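Local structure of acetyl-CoA hydrolase/transferase family protein (Porphyromonas gingivalis, 2NVV) at residues A12-H16 / A38-R42; K119-I125 / L151-V157; P146-R150 / L173-L177. The protein probably catalyses hydrolysis of acetyl-CoA or transfer of CoA between acetate and another carboxylic acid, and binds zinc. All coordinates share one frame; numbering follows the deposited sequence.

All three contacts lie in the N-terminal part of the chain, around one parallel sheet. Interaction 2 joins two neighbouring strands of that sheet, 122-127 and 154-160. The centres of interactions 1 and 3 each lie about 13 Å from that of interaction 2, and 26 Å from one another. Along the chain interaction 1 closes before the others open, while the segments of interactions 2 and 3 alternate, helix 145-151 preceding strand 154-160 in the chain. Phe14 O of interaction 1 probably accepts a hydrogen bond from Arg154 NE of interaction 2, and Cys149 of interaction 3 packs on Ile125 and Ile155. Turn, sheet and helix thus form one continuous body, away from the zinc and predicted CoA sites.

Interaction 1 (A12-H16 / A38-R42); sequences AEFVH and AIAKR
Ala12 and Val15 close on Ile39 to make the tight part of this contact, where the type I turn 12-15 that follows helix 8-12 rests on helix 35-47. The CD1 methyl of Ile39 reaches the CB of Ala12 (3.4 Å) and the CG2 of Val15 (3.5 Å), the Val15 side chain lying roughly perpendicular to that of Ile39. CG1 of Ile39 stands anti to its carbonyl carbon (chi1 -54°), which carries CD1 out to the turn although CB does not face it. Ala38 adds its CB against that of Ala12, at 3.7 Å.

The more exposed side is polar and looser. Arg42, extended from CG to NE, lays one guanidinium face over the CA of Glu13, 3.6 Å above the plane. Its NE donates to Val15 O (3.2 Å), nearly straight at 164° and close to the guanidinium plane. The Glu13 carboxylate makes no salt bridge with it, OE1 staying 5.1 Å from NH1. Phe53 also touches the arginine. A cationic side chain therefore ties the helix to a backbone carbonyl at the end of the turn, while the buried side meets mainly through alkyl contacts.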
loop_
_atom_site.group_PDB
_atom_site.type_symbol
_atom_site.label_atom_id
_atom_site.label_comp_id
_atom_site.label_asym_id
_atom_site.label_seq_id
_atom_site.Cartn_x
_atom_site.Cartn_y
_atom_site.Cartn_z
ATOM N N ALA A 12 -4.977 -36.935 13.369
ATOM C CA ALA A 12 -5.494 -35.880 14.236
ATOM C C ALA A 12 -4.870 -35.909 15.634
ATOM O O ALA A 12 -4.901 -34.918 16.352
ATOM C CB ALA A 12 -7.008 -35.989 14.343
ATOM N N GLU A 13 -4.303 -37.046 16.015
ATOM C CA GLU A 13 -3.687 -37.189 17.327
ATOM C C GLU A 13 -2.387 -36.405 17.424
ATOM O O GLU A 13 -1.907 -36.133 18.524
ATOM C CB GLU A 13 -3.432 -38.669 17.638
ATOM C CG GLU A 13 -4.706 -39.516 17.752
ATOM C CD GLU A 13 -4.416 -40.961 18.133
ATOM O OE1 GLU A 13 -3.738 -41.169 19.164
ATOM O OE2 GLU A 13 -4.856 -41.891 17.416
ATOM N N PHE A 14 -1.826 -36.036 16.272
ATOM C CA PHE A 14 -0.582 -35.275 16.235
ATOM C C PHE A 14 -0.822 -33.777 16.424
ATOM O O PHE A 14 0.129 -32.989 16.451
ATOM C CB PHE A 14 0.157 -35.503 14.921
ATOM C CG PHE A 14 0.693 -36.897 14.759
ATOM C CD1 PHE A 14 -0.101 -37.914 14.228
ATOM C CD2 PHE A 14 1.995 -37.201 15.145
ATOM C CE1 PHE A 14 0.395 -39.208 14.087
ATOM C CE2 PHE A 14 2.498 -38.491 15.006
ATOM C CZ PHE A 14 1.696 -39.494 14.476
ATOM N N VAL A 15 -2.090 -33.390 16.542
ATOM C CA VAL A 15 -2.451 -31.992 16.751
ATOM C C VAL A 15 -2.951 -31.871 18.182
ATOM O O VAL A 15 -3.847 -32.609 18.602
ATOM C CB VAL A 15 -3.565 -31.536 15.776
ATOM C CG1 VAL A 15 -3.971 -30.106 16.083
ATOM C CG2 VAL A 15 -3.079 -31.651 14.334
ATOM N N HIS A 16 -2.364 -30.942 18.931
ATOM C CA HIS A 16 -2.735 -30.751 20.328
ATOM C C HIS A 16 -3.246 -29.344 20.596
ATOM O O HIS A 16 -3.054 -28.435 19.787
ATOM C CB HIS A 16 -1.530 -31.037 21.210
ATOM C CG HIS A 16 -0.788 -32.272 20.821
ATOM N ND1 HIS A 16 -1.225 -33.539 21.143
ATOM C CD2 HIS A 16 0.348 -32.438 20.105
ATOM C CE1 HIS A 16 -0.391 -34.432 20.643
ATOM N NE2 HIS A 16 0.573 -33.789 20.007
ATOM N N ALA A 38 -11.367 -34.468 11.587
ATOM C CA ALA A 38 -10.988 -35.417 12.631
ATOM C C ALA A 38 -10.414 -34.664 13.834
ATOM O O ALA A 38 -10.478 -35.148 14.965
ATOM C CB ALA A 38 -9.975 -36.395 12.095
ATOM N N ILE A 39 -9.843 -33.488 13.583
ATOM C CA ILE A 39 -9.288 -32.653 14.645
ATOM C C ILE A 39 -10.474 -32.088 15.407
ATOM O O ILE A 39 -10.464 -32.012 16.634
ATOM C CB ILE A 39 -8.519 -31.431 14.100
ATOM C CG1 ILE A 39 -7.445 -31.853 13.095
ATOM C CG2 ILE A 39 -7.939 -30.653 15.254
ATOM C CD1 ILE A 39 -6.353 -32.677 13.674
ATOM N N ALA A 40 -11.490 -31.679 14.651
ATOM C CA ALA A 40 -12.702 -31.114 15.217
ATOM C C ALA A 40 -13.373 -32.087 16.175
ATOM O O ALA A 40 -13.766 -31.694 17.271
ATOM C CB ALA A 40 -13.658 -30.731 14.106
ATOM N N LYS A 41 -13.514 -33.347 15.763
ATOM C CA LYS A 41 -14.134 -34.368 16.618
ATOM C C LYS A 41 -13.345 -34.380 17.923
ATOM O O LYS A 41 -13.893 -34.237 19.021
ATOM C CB LYS A 41 -14.019 -35.754 15.987
ATOM C CG LYS A 41 -14.423 -35.855 14.530
ATOM C CD LYS A 41 -15.921 -35.982 14.350
ATOM C CE LYS A 41 -16.246 -36.275 12.885
ATOM N NZ LYS A 41 -17.712 -36.352 12.642
ATOM N N ARG A 42 -12.041 -34.562 17.761
ATOM C CA ARG A 42 -11.084 -34.622 18.848
ATOM C C ARG A 42 -11.190 -33.391 19.742
ATOM O O ARG A 42 -11.117 -33.494 20.963
ATOM C CB ARG A 42 -9.693 -34.737 18.235
ATOM C CG ARG A 42 -8.535 -34.892 19.174
ATOM C CD ARG A 42 -7.255 -34.969 18.353
ATOM N NE ARG A 42 -6.054 -34.873 19.175
ATOM C CZ ARG A 42 -5.668 -35.804 20.034
ATOM N NH1 ARG A 42 -6.393 -36.903 20.182
ATOM N NH2 ARG A 42 -4.552 -35.638 20.733
#

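Interaction 2 (K119-I125 / L151-V157); sequences KVDVAII and LADRIIV
Asp121 O takes two backbone N-H groups from 151-157, just where the two chains enter the parallel strand pair 122-125 and 154-157. Arg154 N meets it in the carbonyl plane at 3.2 Å, whereas Asp153 N, at 3.0 Å, approaches from above that plane. Beyond this fork the pairing is regular: Ala123 N binds Arg154 O, Ile156 N binds Ala123 O at 2.8 Å and 171°, and Ile125 N binds Ile156 O. The axes of 122-125 and 154-157 are inclined to each other by 17°. Through helix 145-151 the connection makes a beta-alpha-beta crossover within the Rossmann-like parallel sheet.

On the face bearing Val122, Ile124 and Ile156, the two isoleucine side chains run alongside each other in the same direction, with their CD1 methyls 3.4 Å apart. Arg154 begins that face. With chi1 at 44° its extended chain swings toward 119-125, where Val122 CG1 and Asp121 O lie over one guanidinium face. The arginine's polar end is engaged by Phe14 O and Asp19. On the other face Ala123 CB packs on Ala152 CB at 3.7 Å, and Ile125 CD1 reaches Ile155 CG2 and Val157 CG2.

At the start of the pair, Lys119 NZ makes a salt bridge with a weak hydrogen bond to Asp121 OD1 (3.3 Å) and a long salt bridge to Asp153 OD1 (3.6 Å). Asp121 OD2 accepts from Asn20 N. The shared ammonium probably offsets the repulsion between the two carboxylates, the OD1 atoms of Asp121 and Asp153 being 4.0 Å apart.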
loop_
_atom_site.group_PDB
_atom_site.type_symbol
_atom_site.label_atom_id
_atom_site.label_comp_id
_atom_site.label_asym_id
_atom_site.label_seq_id
_atom_site.Cartn_x
_atom_site.Cartn_y
_atom_site.Cartn_z
ATOM N N LYS A 119 5.285 -19.910 16.397
ATOM C CA LYS A 119 5.781 -21.132 15.791
ATOM C C LYS A 119 4.685 -21.864 15.005
ATOM O O LYS A 119 3.499 -21.681 15.256
ATOM C CB LYS A 119 6.307 -22.064 16.887
ATOM C CG LYS A 119 6.801 -23.406 16.364
ATOM C CD LYS A 119 6.475 -24.567 17.310
ATOM C CE LYS A 119 7.222 -24.468 18.634
ATOM N NZ LYS A 119 7.002 -25.672 19.491
ATOM N N VAL A 120 5.102 -22.681 14.044
ATOM C CA VAL A 120 4.185 -23.501 13.261
ATOM C C VAL A 120 4.487 -24.908 13.781
ATOM O O VAL A 120 5.568 -25.453 13.533
ATOM C CB VAL A 120 4.497 -23.473 11.745
ATOM C CG1 VAL A 120 3.444 -24.266 11.007
ATOM C CG2 VAL A 120 4.542 -22.054 11.226
ATOM N N ASP A 121 3.549 -25.488 14.519
ATOM C CA ASP A 121 3.756 -26.816 15.077
ATOM C C ASP A 121 3.593 -27.934 14.056
ATOM O O ASP A 121 4.433 -28.826 13.944
ATOM C CB ASP A 121 2.798 -27.023 16.243
ATOM C CG ASP A 121 3.134 -26.143 17.412
ATOM O OD1 ASP A 121 4.161 -26.399 18.072
ATOM O OD2 ASP A 121 2.380 -25.186 17.663
ATOM N N VAL A 122 2.502 -27.888 13.312
ATOM C CA VAL A 122 2.260 -28.893 12.299
ATOM C C VAL A 122 1.680 -28.255 11.040
ATOM O O VAL A 122 1.079 -27.169 11.080
ATOM C CB VAL A 122 1.330 -30.031 12.853
ATOM C CG1 VAL A 122 0.555 -29.532 14.064
ATOM C CG2 VAL A 122 0.375 -30.517 11.795
ATOM N N ALA A 123 1.913 -28.925 9.912
ATOM C CA ALA A 123 1.418 -28.483 8.623
ATOM C C ALA A 123 0.583 -29.617 8.048
ATOM O O ALA A 123 1.062 -30.752 7.944
ATOM C CB ALA A 123 2.583 -28.170 7.698
ATOM N N ILE A 124 -0.674 -29.327 7.713
ATOM C CA ILE A 124 -1.540 -30.331 7.102
ATOM C C ILE A 124 -1.583 -29.935 5.629
ATOM O O ILE A 124 -1.952 -28.808 5.312
ATOM C CB ILE A 124 -2.983 -30.290 7.639
ATOM C CG1 ILE A 124 -3.004 -30.050 9.153
ATOM C CG2 ILE A 124 -3.684 -31.591 7.291
ATOM C CD1 ILE A 124 -2.485 -31.169 9.985
ATOM N N ILE A 125 -1.203 -30.839 4.731
ATOM C CA ILE A 125 -1.210 -30.506 3.314
ATOM C C ILE A 125 -1.879 -31.551 2.424
ATOM O O ILE A 125 -1.874 -32.737 2.735
ATOM C CB ILE A 125 0.230 -30.278 2.798
ATOM C CG1 ILE A 125 1.049 -31.560 2.941
ATOM C CG2 ILE A 125 0.893 -29.166 3.584
ATOM C CD1 ILE A 125 2.463 -31.469 2.382
ATOM N N LEU A 151 8.827 -24.413 8.112
ATOM C CA LEU A 151 8.740 -24.046 9.519
ATOM C C LEU A 151 8.094 -25.043 10.484
ATOM O O LEU A 151 8.365 -24.984 11.682
ATOM C CB LEU A 151 8.004 -22.713 9.638
ATOM C CG LEU A 151 8.738 -21.369 9.598
ATOM C CD1 LEU A 151 10.020 -21.454 8.795
ATOM C CD2 LEU A 151 7.772 -20.325 9.027
ATOM N N ALA A 152 7.239 -25.936 9.980
ATOM C CA ALA A 152 6.541 -26.908 10.832
ATOM C C ALA A 152 7.427 -27.968 11.451
ATOM O O ALA A 152 8.386 -28.419 10.837
ATOM C CB ALA A 152 5.417 -27.583 10.048
ATOM N N ASP A 153 7.090 -28.366 12.676
ATOM C CA ASP A 153 7.821 -29.400 13.392
ATOM C C ASP A 153 7.482 -30.762 12.776
ATOM O O ASP A 153 8.341 -31.638 12.647
ATOM C CB ASP A 153 7.416 -29.406 14.863
ATOM C CG ASP A 153 8.055 -28.287 15.656
ATOM O OD1 ASP A 153 7.565 -28.013 16.776
ATOM O OD2 ASP A 153 9.048 -27.694 15.179
ATOM N N ARG A 154 6.216 -30.938 12.411
ATOM C CA ARG A 154 5.768 -32.184 11.801
ATOM C C ARG A 154 4.742 -31.904 10.714
ATOM O O ARG A 154 4.004 -30.916 10.777
ATOM C CB ARG A 154 5.194 -33.125 12.862
ATOM C CG ARG A 154 4.287 -32.444 13.853
ATOM C CD ARG A 154 3.906 -33.364 15.010
ATOM N NE ARG A 154 2.957 -32.707 15.910
ATOM C CZ ARG A 154 3.262 -31.679 16.688
ATOM N NH1 ARG A 154 4.495 -31.198 16.684
ATOM N NH2 ARG A 154 2.336 -31.110 17.448
ATOM N N ILE A 155 4.715 -32.774 9.705
ATOM C CA ILE A 155 3.809 -32.618 8.572
ATOM C C ILE A 155 2.848 -33.776 8.412
ATOM O O ILE A 155 3.245 -34.935 8.486
ATOM C CB ILE A 155 4.598 -32.471 7.259
ATOM C CG1 ILE A 155 5.506 -31.241 7.339
ATOM C CG2 ILE A 155 3.641 -32.370 6.079
ATOM C CD1 ILE A 155 6.439 -31.089 6.166
ATOM N N ILE A 156 1.575 -33.451 8.197
ATOM C CA ILE A 156 0.541 -34.455 7.985
ATOM C C ILE A 156 0.101 -34.343 6.533
ATOM O O ILE A 156 -0.527 -33.363 6.144
ATOM C CB ILE A 156 -0.686 -34.222 8.895
ATOM C CG1 ILE A 156 -0.290 -34.397 10.366
ATOM C CG2 ILE A 156 -1.799 -35.181 8.508
ATOM C CD1 ILE A 156 -1.427 -34.132 11.341
ATOM N N VAL A 157 0.444 -35.344 5.732
ATOM C CA VAL A 157 0.091 -35.352 4.314
ATOM C C VAL A 157 -1.217 -36.081 3.985
ATOM O O VAL A 157 -1.565 -37.095 4.593
ATOM C CB VAL A 157 1.215 -35.982 3.471
ATOM C CG1 VAL A 157 0.862 -35.899 1.990
ATOM C CG2 VAL A 157 2.539 -35.286 3.773
#

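Interaction 3 (P146-R150 / L173-L177); sequences PTICR and LCEPL
Segment 146-150 is helical, with Arg150 N bonded to Pro146 O, whereas segment 173-177 is an irregular, largely extended loop passing beside it. The backbones stay well apart, Pro146 and Cys174 making the nearest pair with their CA atoms 6.5 Å from each other. Helix 145-151 is the connecting helix of a beta-alpha-beta unit between strands 122-127 and 154-160 of the parallel sheet, and the loop belongs to the long excursion that follows strand 154-160. Most of the contact is therefore made by side chains, above all by Glu175, which reaches over to the helix.

Glu175 CG is anti to the carbonyl carbon (chi1 -66°) and the chain stays extended beyond it, so the carboxylate arrives between Thr147 and Arg150, one helical turn apart. Glu175 CG passes the ring of Pro146, 4.1 Å from Pro146 CB, and this is the apolar share of the contact. Within the two segments, each carboxylate oxygen takes a different donor. Thr147 OG1 gives its hydrogen bond to Glu175 OE2 on the anti side. Arg150, its chain kinked about CB-CG and CG-CD, turns its NE to Glu175 OE1 in a salt bridge of 2.9 Å. NE makes the hydrogen bond of this pair, and the guanidinium and carboxylate planes, 85° apart, do not form a flat two-pronged pairing.

OE2 has a further partner in Arg113 of helix 108-113, which also touches Thr147 and Arg150. Flanked by two arginines and a hydroxyl, the carboxylate is probably held in its charged form and its rotation restricted. On the far side of the loop, Cys174 and Pro176 pack on Tyr335 of helix 333-336. The NE of Arg150 meets OE1 of Glu175 on the syn side, 26° out of the carboxylate plane.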
loop_
_atom_site.group_PDB
_atom_site.type_symbol
_atom_site.label_atom_id
_atom_site.label_comp_id
_atom_site.label_asym_id
_atom_site.label_seq_id
_atom_site.Cartn_x
_atom_site.Cartn_y
_atom_site.Cartn_z
ATOM N N PRO A 146 5.160 -23.859 0.774
ATOM C CA PRO A 146 6.589 -23.979 1.075
ATOM C C PRO A 146 7.035 -23.454 2.433
ATOM O O PRO A 146 7.939 -24.017 3.051
ATOM C CB PRO A 146 7.259 -23.257 -0.100
ATOM C CG PRO A 146 6.202 -22.324 -0.613
ATOM C CD PRO A 146 4.950 -23.140 -0.496
ATOM N N THR A 147 6.395 -22.397 2.912
ATOM C CA THR A 147 6.773 -21.834 4.191
ATOM C C THR A 147 6.298 -22.680 5.371
ATOM O O THR A 147 7.054 -22.880 6.320
ATOM C CB THR A 147 6.245 -20.398 4.334
ATOM O OG1 THR A 147 6.700 -19.621 3.218
ATOM C CG2 THR A 147 6.744 -19.763 5.635
ATOM N N ILE A 148 5.064 -23.181 5.321
ATOM C CA ILE A 148 4.567 -23.991 6.428
ATOM C C ILE A 148 5.293 -25.337 6.512
ATOM O O ILE A 148 5.475 -25.884 7.597
ATOM C CB ILE A 148 3.013 -24.227 6.349
ATOM C CG1 ILE A 148 2.615 -24.820 5.006
ATOM C CG2 ILE A 148 2.280 -22.921 6.570
ATOM C CD1 ILE A 148 1.131 -25.054 4.876
ATOM N N CYS A 149 5.707 -25.865 5.366
ATOM C CA CYS A 149 6.428 -27.130 5.322
ATOM C C CYS A 149 7.834 -26.960 5.879
ATOM O O CYS A 149 8.391 -27.878 6.495
ATOM C CB CYS A 149 6.518 -27.646 3.891
ATOM S SG CYS A 149 4.996 -28.378 3.251
ATOM N N ARG A 150 8.402 -25.779 5.662
ATOM C CA ARG A 150 9.740 -25.480 6.136
ATOM C C ARG A 150 9.760 -25.237 7.641
ATOM O O ARG A 150 10.598 -25.793 8.357
ATOM C CB ARG A 150 10.291 -24.237 5.427
ATOM C CG ARG A 150 11.631 -23.805 5.969
ATOM C CD ARG A 150 11.815 -22.296 5.954
ATOM N NE ARG A 150 12.464 -21.820 4.733
ATOM C CZ ARG A 150 13.430 -20.904 4.718
ATOM N NH1 ARG A 150 13.857 -20.372 5.861
ATOM N NH2 ARG A 150 13.960 -20.509 3.562
ATOM N N LEU A 173 7.438 -23.578 -7.167
ATOM C CA LEU A 173 7.607 -23.412 -5.726
ATOM C C LEU A 173 8.983 -22.971 -5.272
ATOM O O LEU A 173 9.994 -23.463 -5.759
ATOM C CB LEU A 173 7.260 -24.718 -4.992
ATOM C CG LEU A 173 5.867 -25.361 -5.085
ATOM C CD1 LEU A 173 4.778 -24.305 -5.072
ATOM C CD2 LEU A 173 5.773 -26.169 -6.340
ATOM N N CYS A 174 9.003 -22.038 -4.325
ATOM C CA CYS A 174 10.244 -21.545 -3.755
ATOM C C CYS A 174 10.005 -20.418 -2.769
ATOM O O CYS A 174 8.875 -19.970 -2.566
ATOM C CB CYS A 174 11.232 -21.085 -4.853
ATOM S SG CYS A 174 10.659 -19.790 -5.999
ATOM N N GLU A 175 11.096 -19.989 -2.146
ATOM C CA GLU A 175 11.096 -18.900 -1.188
ATOM C C GLU A 175 12.384 -18.157 -1.432
ATOM O O GLU A 175 13.376 -18.751 -1.834
ATOM C CB GLU A 175 11.113 -19.425 0.241
ATOM C CG GLU A 175 9.878 -20.184 0.646
ATOM C CD GLU A 175 9.954 -20.652 2.076
ATOM O OE1 GLU A 175 10.840 -21.490 2.372
ATOM O OE2 GLU A 175 9.129 -20.176 2.895
ATOM N N PRO A 176 12.390 -16.842 -1.194
ATOM C CA PRO A 176 13.614 -16.065 -1.406
ATOM C C PRO A 176 14.414 -15.984 -0.111
ATOM O O PRO A 176 13.908 -16.302 0.961
ATOM C CB PRO A 176 13.077 -14.704 -1.818
ATOM C CG PRO A 176 11.885 -14.574 -0.925
ATOM C CD PRO A 176 11.233 -15.950 -0.987
ATOM N N LEU A 177 15.671 -15.571 -0.213
ATOM C CA LEU A 177 16.483 -15.402 0.979
ATOM C C LEU A 177 15.821 -14.222 1.691
ATOM O O LEU A 177 15.041 -13.488 1.089
ATOM C CB LEU A 177 17.926 -15.062 0.593
ATOM C CG LEU A 177 18.965 -16.183 0.462
ATOM C CD1 LEU A 177 18.300 -17.526 0.273
ATOM C CD2 LEU A 177 19.903 -15.864 -0.714
#